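Local coordinates for protein glutathione transferase lambda1 (Populus trichocarpa, PDB 4PQH) that probably transfers glutathione in thiol exchange or conjugation reactions, as a monomeric plant enzyme of the Lambda glutathione transferase class, at residues R41-I44 / T45-C48. Numbering follows the deposited sequence.
Sequences RVWI and TRNC
T45 folds its hydroxyl back on R41, one turn earlier in helix 37-48. OG1 donates to R41 O at 3.0 Å; OG1 lies anti to the carbonyl carbon of T45 (chi1 -59°), which turns it back to that oxygen. T45 N also donates to R41 O, from the opposite face of the carbonyl plane, and two bonds grip this oxygen. The remaining backbone bonds are regular: R46 N to V42 O, N47 N to W43 O and C48 N to I44 O.

On another side of the helix, W43 and N47 touch directly and share a water. W43 NE1 and N47 ND2 lie 3.5 Å apart, two donors that do not bond each other. The water accepts from W43 NE1 at 2.9 Å, in the plane of the ring at its edge, and from N47 ND2 at 3.1 Å. The amide stands almost upright to the indole, their planes 86° apart. W43 CG lies opposite the backbone N (chi1 -178°), which brings CD1 and NE1 alongside the N47 amide. R46 NH1 gives a weak bond to N47 OD1 at 2.9 Å. N47 ND2 also bonds A213 O. R46 NH2 forms a salt bridge with E8, and R46 NE a hydrogen bond to I55 O. With an alanine at N47, the water would probably lose one of its donors and A213 O its amide partner.

The apolar contact is I44 CG2 against C48 SG, 3.7 Å apart.

The helix is the crossover of the beta-alpha-beta unit between strands 28-32 and 55-59 in the thioredoxin-like domain. R41 NH1 bonds S92 OG of the glutathione site, and R41 NE bonds A174 O of helix 170-190. Thus R41 O satisfies the T45 hydroxyl, water satisfies W43 NE1, and other elements hold the R41 and R46 guanidinium groups.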
ATOM      1  N   ARG A  41      -1.647  -0.819  -1.041  1.00 13.44           N
ATOM      2  CA  ARG A  41      -1.503  -0.717   0.419  1.00 13.16           C
ATOM      3  C   ARG A  41      -2.691  -1.325   1.135  1.00 12.38           C
ATOM      4  O   ARG A  41      -2.540  -2.074   2.105  1.00 11.63           O
ATOM      5  CB  ARG A  41      -1.423   0.748   0.844  1.00 11.26           C
ATOM      6  CG  ARG A  41      -0.119   1.455   0.521  1.00 11.68           C
ATOM      7  CD  ARG A  41      -0.200   2.906   0.988  1.00 13.33           C
ATOM      8  NE  ARG A  41       1.096   3.586   0.990  1.00 13.30           N
ATOM      9  CZ  ARG A  41       1.258   4.904   0.919  1.00 12.62           C
ATOM     10  NH1 ARG A  41       0.205   5.707   0.811  1.00 14.66           N
ATOM     11  NH2 ARG A  41       2.479   5.415   0.957  1.00 14.14           N
ATOM     12  N   VAL A  42      -3.879  -1.002   0.652  1.00 13.93           N
ATOM     13  CA  VAL A  42      -5.104  -1.397   1.331  1.00 13.54           C
ATOM     14  C   VAL A  42      -5.429  -2.860   1.044  1.00 13.82           C
ATOM     15  O   VAL A  42      -5.883  -3.602   1.918  1.00 13.24           O
ATOM     16  CB  VAL A  42      -6.285  -0.472   0.929  1.00 14.42           C
ATOM     17  CG1 VAL A  42      -7.460  -0.700   1.853  1.00 15.40           C
ATOM     18  CG2 VAL A  42      -5.855   0.995   1.012  1.00 15.32           C
ATOM     19  N   TRP A  43      -5.160  -3.279  -0.183  1.00 13.33           N
ATOM     20  CA  TRP A  43      -5.316  -4.667  -0.584  1.00 12.70           C
ATOM     21  C   TRP A  43      -4.405  -5.578   0.266  1.00 11.66           C
ATOM     22  O   TRP A  43      -4.834  -6.640   0.745  1.00 11.75           O
ATOM     23  CB  TRP A  43      -4.989  -4.772  -2.069  1.00 13.39           C
ATOM     24  CG  TRP A  43      -5.140  -6.114  -2.704  1.00 14.33           C
ATOM     25  CD1 TRP A  43      -5.602  -7.269  -2.136  1.00 14.72           C
ATOM     26  CD2 TRP A  43      -4.816  -6.433  -4.059  1.00 14.58           C
ATOM     27  NE1 TRP A  43      -5.585  -8.288  -3.067  1.00 14.80           N
ATOM     28  CE2 TRP A  43      -5.104  -7.797  -4.253  1.00 15.82           C
ATOM     29  CE3 TRP A  43      -4.317  -5.688  -5.134  1.00 15.45           C
ATOM     30  CZ2 TRP A  43      -4.897  -8.437  -5.477  1.00 16.55           C
ATOM     31  CZ3 TRP A  43      -4.110  -6.325  -6.348  1.00 16.76           C
ATOM     32  CH2 TRP A  43      -4.401  -7.685  -6.509  1.00 17.41           C
ATOM     33  N   ILE A  44      -3.153  -5.167   0.461  1.00 11.62           N
ATOM     34  CA  ILE A  44      -2.229  -5.915   1.322  1.00 10.91           C
ATOM     35  C   ILE A  44      -2.782  -6.006   2.737  1.00 10.98           C
ATOM     36  O   ILE A  44      -2.725  -7.068   3.363  1.00 11.52           O
ATOM     37  CB  ILE A  44      -0.824  -5.272   1.375  1.00 11.37           C
ATOM     38  CG1 ILE A  44      -0.150  -5.298   0.004  1.00 10.97           C
ATOM     39  CG2 ILE A  44       0.039  -6.018   2.395  1.00 11.44           C
ATOM     40  CD1 ILE A  44       0.960  -4.272  -0.125  1.00 11.55           C
ATOM     41  N   THR A  45      -3.318  -4.909   3.255  1.00 11.09           N
ATOM     42  CA  THR A  45      -3.872  -4.902   4.612  1.00 11.63           C
ATOM     43  C   THR A  45      -5.003  -5.913   4.758  1.00 11.68           C
ATOM     44  O   THR A  45      -5.018  -6.719   5.689  1.00 11.58           O
ATOM     45  CB  THR A  45      -4.320  -3.494   5.025  1.00 11.13           C
ATOM     46  OG1 THR A  45      -3.194  -2.613   4.947  1.00 11.88           O
ATOM     47  CG2 THR A  45      -4.834  -3.499   6.467  1.00 11.49           C
ATOM     48  N   ARG A  46      -5.933  -5.893   3.815  1.00 12.92           N
ATOM     49  CA  ARG A  46      -6.996  -6.884   3.727  1.00 13.17           C
ATOM     50  C   ARG A  46      -6.459  -8.309   3.783  1.00 11.73           C
ATOM     51  O   ARG A  46      -6.899  -9.115   4.605  1.00 12.65           O
ATOM     52  CB  ARG A  46      -7.786  -6.658   2.434  1.00 12.95           C
ATOM     53  CG  ARG A  46      -8.654  -7.824   1.952  1.00 13.73           C
ATOM     54  CD  ARG A  46      -9.093  -7.529   0.512  1.00 15.34           C
ATOM     55  NE  ARG A  46     -10.062  -8.453  -0.071  1.00 16.60           N
ATOM     56  CZ  ARG A  46      -9.744  -9.458  -0.889  1.00 16.25           C
ATOM     57  NH1 ARG A  46      -8.473  -9.709  -1.179  1.00 16.29           N
ATOM     58  NH2 ARG A  46     -10.696 -10.223  -1.406  1.00 17.65           N
ATOM     59  N   ASN A  47      -5.477  -8.615   2.943  1.00 11.46           N
ATOM     60  CA  ASN A  47      -4.961  -9.974   2.881  1.00 12.45           C
ATOM     61  C   ASN A  47      -4.233 -10.372   4.150  1.00 12.14           C
ATOM     62  O   ASN A  47      -4.392 -11.492   4.630  1.00 12.54           O
ATOM     63  CB  ASN A  47      -4.010 -10.137   1.708  1.00 13.32           C
ATOM     64  CG  ASN A  47      -4.713 -10.090   0.363  1.00 14.57           C
ATOM     65  OD1 ASN A  47      -5.923  -9.867   0.272  1.00 13.97           O
ATOM     66  ND2 ASN A  47      -3.946 -10.306  -0.692  1.00 15.43           N
ATOM     67  N   CYS A  48      -3.432  -9.459   4.691  1.00 12.34           N
ATOM     68  CA  CYS A  48      -2.646  -9.766   5.886  1.00 12.10           C
ATOM     69  C   CYS A  48      -3.536 -10.046   7.083  1.00 13.61           C
ATOM     70  O   CYS A  48      -3.138 -10.752   8.012  1.00 13.47           O
ATOM     71  CB  CYS A  48      -1.694  -8.621   6.211  1.00 13.88           C
ATOM     72  SG  CYS A  48      -0.309  -8.483   5.084  1.00 14.68           S
TER
HETATM   73  O   HOH W   1      -5.675 -11.204  -3.106  1.00 18.99           O